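PDB 3MMI: myosin-4 from Saccharomyces cerevisiae, which carries mRNAs such as ASH1 to the bud as a type V myosin motor recruited through She3, the chain here being its globular tail. Local coordinates for residues 269-274 and 295-299; 228-233 and 305-309. Residue numbers count along the deposited sequence, not the author numbering.

Overall arrangement
Both contacts belong to the all-helical dilute (DIL) part of the globular tail and lie on the same side of the chain's centre, their own centres 12 Å apart. Contact 1 is nested in the chain segment that contact 2 closes. It holds the start of helix 269-279 to the loop leading into helix 300-308; contact 2 holds the end of that latter helix to helix 209-234. Both are partly buried, neither lying wholly in the core: two of seven touching residues are buried in contact 1, three of seven in contact 2. A274 joins them, A274 CB lying 3.5 Å from L231 CD2 and 3.6 Å from I306 CD1. Their polar chemistry differs: a glutamine amide meets a loop carbonyl in contact 1, whereas a lysine reaches carbonyls near a helix end in contact 2.

Contact 1: residues 269-274 and 295-299; sequences IQIIQA and WYALN
L298 lays its side chain across the start of helix 269-279, reaching Q270 and Q273, about one helical turn apart. This is loop-on-helix packing in the all-helical DIL domain: residues 295-299 lie in the loop between helix 285-292 and helix 300-308, with N299 at the N-cap position. The closest CA atoms are those of Q270 and L298, 6.5 Å apart. L298 is extended (phi/psi -120/143), and its m, t rotamer puts L298 CD2 3.6 Å from Q270 CG and L298 CD1 3.8 Å from Q273 CB. L298 CD1 also lies 3.9 Å from A274 N. A297, helical in its angles (-50/-40), points its small methyl toward the helix, A297 CB 3.7 Å from I269 CD1. Glutamine suits this partly exposed seam: its methylenes pack on L298 and its amide satisfies a loop carbonyl. With chi1 m and chi2 p, Q270 NE2 donates to A297 O (2.7 Å, 165°), while Q270 OE1 accepts from N224. W295 has chi1 t, and Q273 NE2 lies obliquely to its indole, a close 3.0 Å from W295 CZ2.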
ATOM      1  N   ILE A 269       3.638  -7.826  10.785  1.00 18.89           N
ATOM      2  CA  ILE A 269       3.212  -8.853  11.722  1.00 19.68           C
ATOM      3  C   ILE A 269       3.255 -10.319  11.242  1.00 14.75           C
ATOM      4  O   ILE A 269       3.766 -11.151  11.971  1.00 16.39           O
ATOM      5  CB  ILE A 269       1.866  -8.491  12.396  1.00 19.75           C
ATOM      6  CG1 ILE A 269       1.753  -9.269  13.672  1.00 25.95           C
ATOM      7  CG2 ILE A 269       0.653  -8.564  11.395  1.00 17.78           C
ATOM      8  CD1 ILE A 269       0.250  -9.322  14.248  1.00 46.28           C
ATOM      9  N   GLN A 270       2.925 -10.579   9.982  1.00 14.23           N
ATOM     10  CA  GLN A 270       2.906 -11.977   9.511  1.00 15.52           C
ATOM     11  C   GLN A 270       4.283 -12.472   9.392  1.00 15.68           C
ATOM     12  O   GLN A 270       4.588 -13.563   9.866  1.00 13.45           O
ATOM     13  CB  GLN A 270       2.104 -12.097   8.235  1.00 16.51           C
ATOM     14  CG  GLN A 270       0.630 -12.324   8.541  1.00 15.34           C
ATOM     15  CD  GLN A 270      -0.084 -11.076   8.888  1.00 20.32           C
ATOM     16  OE1 GLN A 270       0.124 -10.068   8.221  1.00 19.32           O
ATOM     17  NE2 GLN A 270      -1.008 -11.131   9.892  1.00 18.44           N
ATOM     18  N   ILE A 271       5.188 -11.644   8.813  1.00 14.92           N
ATOM     19  CA  ILE A 271       6.502 -12.193   8.518  1.00 13.13           C
ATOM     20  C   ILE A 271       7.274 -12.232   9.828  1.00 15.47           C
ATOM     21  O   ILE A 271       8.001 -13.153  10.094  1.00 13.51           O
ATOM     22  CB  ILE A 271       7.360 -11.435   7.424  1.00 17.15           C
ATOM     23  CG1 ILE A 271       8.723 -12.054   7.381  1.00 15.00           C
ATOM     24  CG2 ILE A 271       7.640  -9.934   7.789  1.00 10.91           C
ATOM     25  CD1 ILE A 271       8.751 -13.507   6.798  1.00 10.70           C
ATOM     26  N   ILE A 272       7.055 -11.250  10.725  1.00 17.68           N
ATOM     27  CA  ILE A 272       7.650 -11.294  12.054  1.00 14.16           C
ATOM     28  C   ILE A 272       7.174 -12.516  12.902  1.00 14.68           C
ATOM     29  O   ILE A 272       8.012 -13.255  13.430  1.00 10.69           O
ATOM     30  CB  ILE A 272       7.373 -10.010  12.939  1.00 18.70           C
ATOM     31  CG1 ILE A 272       7.995  -8.678  12.398  1.00 17.45           C
ATOM     32  CG2 ILE A 272       7.734 -10.210  14.429  1.00  9.65           C
ATOM     33  CD1 ILE A 272       9.308  -8.868  12.360  1.00 34.64           C
ATOM     34  N   GLN A 273       5.893 -12.820  12.944  1.00 14.78           N
ATOM     35  CA  GLN A 273       5.448 -14.027  13.628  1.00 15.78           C
ATOM     36  C   GLN A 273       5.977 -15.333  13.041  1.00 14.85           C
ATOM     37  O   GLN A 273       6.251 -16.220  13.779  1.00 13.53           O
ATOM     38  CB  GLN A 273       3.941 -14.101  13.761  1.00 15.58           C
ATOM     39  CG  GLN A 273       3.294 -12.917  14.368  1.00 19.50           C
ATOM     40  CD  GLN A 273       3.170 -12.991  15.821  1.00 40.96           C
ATOM     41  OE1 GLN A 273       4.018 -13.511  16.529  1.00 27.26           O
ATOM     42  NE2 GLN A 273       2.099 -12.452  16.301  1.00 44.95           N
ATOM     43  N   ALA A 274       6.151 -15.388  11.717  1.00 13.35           N
ATOM     44  CA  ALA A 274       6.575 -16.657  10.985  1.00 16.59           C
ATOM     45  C   ALA A 274       7.996 -16.924  11.451  1.00 17.57           C
ATOM     46  O   ALA A 274       8.360 -18.019  11.801  1.00 18.22           O
ATOM     47  CB  ALA A 274       6.563 -16.395   9.461  1.00 10.47           C
ATOM     48  N   TRP A 295      -5.308 -17.783  18.450  1.00 28.18           N
ATOM     49  CA  TRP A 295      -4.292 -16.845  18.070  1.00 26.01           C
ATOM     50  C   TRP A 295      -4.369 -16.746  16.551  1.00 25.08           C
ATOM     51  O   TRP A 295      -4.108 -17.703  15.823  1.00 25.62           O
ATOM     52  CB  TRP A 295      -2.971 -17.423  18.584  1.00 25.85           C
ATOM     53  CG  TRP A 295      -1.713 -16.585  18.332  1.00 33.14           C
ATOM     54  CD1 TRP A 295      -1.060 -15.748  19.262  1.00 36.41           C
ATOM     55  CD2 TRP A 295      -0.916 -16.510  17.110  1.00 27.57           C
ATOM     56  NE1 TRP A 295       0.041 -15.173  18.685  1.00 31.50           N
ATOM     57  CE2 TRP A 295       0.156 -15.612  17.373  1.00 39.37           C
ATOM     58  CE3 TRP A 295      -1.027 -17.075  15.843  1.00 23.38           C
ATOM     59  CZ2 TRP A 295       1.136 -15.325  16.400  1.00 35.43           C
ATOM     60  CZ3 TRP A 295      -0.121 -16.827  14.935  1.00 26.61           C
ATOM     61  CH2 TRP A 295       0.984 -15.939  15.184  1.00 35.56           C
ATOM     62  N   TYR A 296      -4.731 -15.566  16.084  1.00 27.37           N
ATOM     63  CA  TYR A 296      -5.142 -15.306  14.680  1.00 29.09           C
ATOM     64  C   TYR A 296      -4.193 -14.421  13.800  1.00 28.44           C
ATOM     65  O   TYR A 296      -4.539 -14.162  12.611  1.00 28.10           O
ATOM     66  CB  TYR A 296      -6.566 -14.694  14.702  1.00 29.05           C
ATOM     67  CG  TYR A 296      -7.546 -15.528  15.558  1.00 34.77           C
ATOM     68  CD1 TYR A 296      -8.240 -16.685  14.999  1.00 29.02           C
ATOM     69  CD2 TYR A 296      -7.786 -15.183  16.913  1.00 23.14           C
ATOM     70  CE1 TYR A 296      -9.092 -17.406  15.711  1.00 27.48           C
ATOM     71  CE2 TYR A 296      -8.656 -15.942  17.677  1.00 27.79           C
ATOM     72  CZ  TYR A 296      -9.318 -17.061  17.062  1.00 31.63           C
ATOM     73  OH  TYR A 296     -10.191 -17.778  17.809  1.00 24.93           O
ATOM     74  N   ALA A 297      -3.054 -13.935  14.330  1.00 23.49           N
ATOM     75  CA  ALA A 297      -2.104 -13.244  13.383  1.00 22.15           C
ATOM     76  C   ALA A 297      -1.780 -14.134  12.037  1.00 17.55           C
ATOM     77  O   ALA A 297      -1.631 -13.587  10.951  1.00 16.21           O
ATOM     78  CB  ALA A 297      -0.860 -12.875  14.061  1.00 17.12           C
ATOM     79  N   LEU A 298      -1.620 -15.438  12.239  1.00 14.84           N
ATOM     80  CA  LEU A 298      -1.439 -16.447  11.188  1.00 14.95           C
ATOM     81  C   LEU A 298      -2.545 -17.447  11.277  1.00 16.52           C
ATOM     82  O   LEU A 298      -2.914 -17.817  12.418  1.00 12.98           O
ATOM     83  CB  LEU A 298      -0.089 -17.162  11.301  1.00 11.13           C
ATOM     84  CG  LEU A 298       1.123 -16.218  10.933  1.00 14.81           C
ATOM     85  CD1 LEU A 298       2.488 -16.755  11.417  1.00 13.43           C
ATOM     86  CD2 LEU A 298       1.226 -15.724   9.494  1.00  7.81           C
ATOM     87  N   ASN A 299      -3.057 -17.956  10.145  1.00 16.58           N
ATOM     88  CA  ASN A 299      -4.050 -19.007  10.314  1.00 12.26           C
ATOM     89  C   ASN A 299      -3.377 -20.330  10.554  1.00 11.08           C
ATOM     90  O   ASN A 299      -2.163 -20.482  10.422  1.00  9.20           O
ATOM     91  CB  ASN A 299      -5.106 -18.904   9.125  1.00 14.94           C
ATOM     92  CG  ASN A 299      -4.511 -19.141   7.849  1.00  8.30           C
ATOM     93  OD1 ASN A 299      -3.620 -19.996   7.747  1.00 12.81           O
ATOM     94  ND2 ASN A 299      -5.060 -18.490   6.826  1.00 13.06           N
TER

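Contact 2: residues 228-233 and 305-309; sequences FNDLIT and AILLK
The tip of I232 on helix 209-234 rests on the flank of I306 on helix 300-308; their CA atoms are the nearest pair, at 6.7 Å. Residues 228-233 are regular helix, and 305-309 form the end of the other helix and the turn after it. I232, with chi1 and chi2 both m, is the main bump. I232 CD1 enters the hollow beside A305, 3.9 Å from A305 CB, where a small methyl permits close approach, and also lies 3.9 Å from I306 CG1. In return I306, leaving its backbone sideways, brings I306 CD1 against the edge of the F228 ring at F228 CE1 (4.3 Å), while I306 CG1 is 4.4 Å from L231 CD2. K309, partly exposed but well covered by the other helix, combines a long apolar stem with a charged tip. Its CB points toward the helix. K309 NZ donates to L231 O (2.9 Å) and to I232 O (a very short 2.3 Å), backbone carbonyls near the helix C-terminus, where a positive charge is favourable. The pair is helix-helix packing within the DIL domain, with A274 of helix 269-279 touching F228, L231 and I306, and helix 322-338 meeting L307 and L308.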
ATOM      1  N   PHE A 228       6.544 -12.670   3.572  1.00 17.83           N
ATOM      2  CA  PHE A 228       5.876 -13.879   4.067  1.00 17.43           C
ATOM      3  C   PHE A 228       5.636 -14.893   2.872  1.00 17.36           C
ATOM      4  O   PHE A 228       5.891 -16.057   3.086  1.00 17.60           O
ATOM      5  CB  PHE A 228       4.524 -13.574   4.672  1.00 15.86           C
ATOM      6  CG  PHE A 228       3.841 -14.762   5.173  1.00 18.61           C
ATOM      7  CD1 PHE A 228       4.238 -15.325   6.406  1.00 15.62           C
ATOM      8  CD2 PHE A 228       2.830 -15.373   4.416  1.00 15.44           C
ATOM      9  CE1 PHE A 228       3.655 -16.444   6.844  1.00 19.69           C
ATOM     10  CE2 PHE A 228       2.169 -16.457   4.884  1.00 17.70           C
ATOM     11  CZ  PHE A 228       2.523 -17.033   6.100  1.00 18.23           C
ATOM     12  N   ASN A 229       5.096 -14.450   1.743  1.00 16.79           N
ATOM     13  CA  ASN A 229       4.778 -15.338   0.597  1.00 18.15           C
ATOM     14  C   ASN A 229       6.074 -16.013   0.118  1.00 18.12           C
ATOM     15  O   ASN A 229       6.128 -17.222  -0.128  1.00 16.18           O
ATOM     16  CB  ASN A 229       4.106 -14.514  -0.510  1.00 13.89           C
ATOM     17  CG  ASN A 229       2.677 -14.148  -0.163  1.00 14.90           C
ATOM     18  OD1 ASN A 229       2.169 -14.558   0.852  1.00 16.73           O
ATOM     19  ND2 ASN A 229       2.003 -13.382  -1.054  1.00 15.19           N
ATOM     20  N   ASP A 230       7.161 -15.237   0.034  1.00 19.35           N
ATOM     21  CA  ASP A 230       8.450 -15.836  -0.382  1.00 19.50           C
ATOM     22  C   ASP A 230       9.041 -16.725   0.638  1.00 19.36           C
ATOM     23  O   ASP A 230       9.782 -17.703   0.315  1.00 18.12           O
ATOM     24  CB  ASP A 230       9.481 -14.783  -0.744  1.00 18.01           C
ATOM     25  CG  ASP A 230       9.164 -14.065  -2.051  1.00 23.50           C
ATOM     26  OD1 ASP A 230       8.239 -14.499  -2.790  1.00 26.16           O
ATOM     27  OD2 ASP A 230       9.801 -12.980  -2.292  1.00 27.05           O
ATOM     28  N   LEU A 231       8.762 -16.435   1.906  1.00 17.71           N
ATOM     29  CA  LEU A 231       9.281 -17.348   2.928  1.00 19.04           C
ATOM     30  C   LEU A 231       8.657 -18.758   2.710  1.00 22.14           C
ATOM     31  O   LEU A 231       9.401 -19.810   2.788  1.00 22.00           O
ATOM     32  CB  LEU A 231       8.921 -16.853   4.320  1.00 18.54           C
ATOM     33  CG  LEU A 231       9.178 -17.883   5.420  1.00 17.77           C
ATOM     34  CD1 LEU A 231      10.702 -17.904   5.777  1.00 23.47           C
ATOM     35  CD2 LEU A 231       8.361 -17.626   6.726  1.00 20.13           C
ATOM     36  N   ILE A 232       7.375 -18.794   2.403  1.00 20.24           N
ATOM     37  CA  ILE A 232       6.716 -20.070   2.156  1.00 27.56           C
ATOM     38  C   ILE A 232       7.098 -20.701   0.778  1.00 26.42           C
ATOM     39  O   ILE A 232       7.291 -21.843   0.742  1.00 30.21           O
ATOM     40  CB  ILE A 232       5.159 -19.935   2.106  1.00 27.46           C
ATOM     41  CG1 ILE A 232       4.579 -19.523   3.460  1.00 31.48           C
ATOM     42  CG2 ILE A 232       4.509 -21.286   1.630  1.00 34.60           C
ATOM     43  CD1 ILE A 232       5.153 -20.209   4.640  1.00 24.79           C
ATOM     44  N   THR A 233       7.167 -19.943  -0.305  1.00 28.54           N
ATOM     45  CA  THR A 233       7.214 -20.532  -1.681  1.00 31.09           C
ATOM     46  C   THR A 233       8.677 -20.769  -2.077  1.00 33.04           C
ATOM     47  O   THR A 233       9.019 -21.773  -2.702  1.00 35.39           O
ATOM     48  CB  THR A 233       6.550 -19.681  -2.748  1.00 27.32           C
ATOM     49  OG1 THR A 233       7.025 -18.309  -2.635  1.00 38.38           O
ATOM     50  CG2 THR A 233       5.171 -19.677  -2.460  1.00 29.89           C
ATOM     51  N   ALA A 305       2.097 -24.484   7.202  1.00 13.49           N
ATOM     52  CA  ALA A 305       3.067 -24.348   6.061  1.00 16.86           C
ATOM     53  C   ALA A 305       4.477 -24.118   6.570  1.00 19.09           C
ATOM     54  O   ALA A 305       5.518 -24.567   6.021  1.00 21.17           O
ATOM     55  CB  ALA A 305       2.654 -23.216   5.170  1.00 13.73           C
ATOM     56  N   ILE A 306       4.560 -23.346   7.640  1.00 20.13           N
ATOM     57  CA  ILE A 306       5.891 -22.958   8.141  1.00 17.64           C
ATOM     58  C   ILE A 306       6.579 -24.153   8.824  1.00 19.27           C
ATOM     59  O   ILE A 306       7.732 -24.460   8.569  1.00 16.63           O
ATOM     60  CB  ILE A 306       5.844 -21.801   9.160  1.00 21.89           C
ATOM     61  CG1 ILE A 306       5.530 -20.423   8.506  1.00 17.38           C
ATOM     62  CG2 ILE A 306       7.125 -21.762  10.029  1.00 16.15           C
ATOM     63  CD1 ILE A 306       4.798 -19.577   9.482  1.00 16.26           C
ATOM     64  N   LEU A 307       5.838 -24.872   9.638  1.00 16.46           N
ATOM     65  CA  LEU A 307       6.376 -26.034  10.301  1.00 20.11           C
ATOM     66  C   LEU A 307       6.654 -27.294   9.396  1.00 26.55           C
ATOM     67  O   LEU A 307       7.483 -28.121   9.776  1.00 26.30           O
ATOM     68  CB  LEU A 307       5.396 -26.504  11.401  1.00 21.27           C
ATOM     69  CG  LEU A 307       5.032 -25.458  12.513  1.00 23.82           C
ATOM     70  CD1 LEU A 307       4.090 -25.900  13.589  1.00 21.82           C
ATOM     71  CD2 LEU A 307       6.301 -25.049  13.174  1.00 20.43           C
ATOM     72  N   LEU A 308       5.916 -27.506   8.295  1.00 24.62           N
ATOM     73  CA  LEU A 308       6.230 -28.614   7.398  1.00 24.54           C
ATOM     74  C   LEU A 308       7.573 -28.388   6.740  1.00 24.70           C
ATOM     75  O   LEU A 308       8.139 -29.319   6.244  1.00 25.75           O
ATOM     76  CB  LEU A 308       5.099 -28.738   6.297  1.00 20.59           C
ATOM     77  CG  LEU A 308       3.813 -29.267   6.919  1.00 19.47           C
ATOM     78  CD1 LEU A 308       2.620 -29.025   6.037  1.00 22.23           C
ATOM     79  CD2 LEU A 308       3.959 -30.718   7.339  1.00 16.66           C
ATOM     80  N   LYS A 309       8.015 -27.118   6.634  1.00 28.37           N
ATOM     81  CA  LYS A 309       9.310 -26.724   6.011  1.00 27.65           C
ATOM     82  C   LYS A 309      10.489 -26.869   7.039  1.00 29.88           C
ATOM     83  O   LYS A 309      11.659 -26.584   6.749  1.00 28.98           O
ATOM     84  CB  LYS A 309       9.258 -25.286   5.507  1.00 26.62           C
ATOM     85  CG  LYS A 309       8.218 -25.109   4.438  1.00 35.86           C
ATOM     86  CD  LYS A 309       8.191 -23.635   4.072  1.00 43.18           C
ATOM     87  CE  LYS A 309       9.397 -23.357   3.307  1.00 48.48           C
ATOM     88  NZ  LYS A 309       9.118 -22.606   1.987  1.00 46.35           N
TER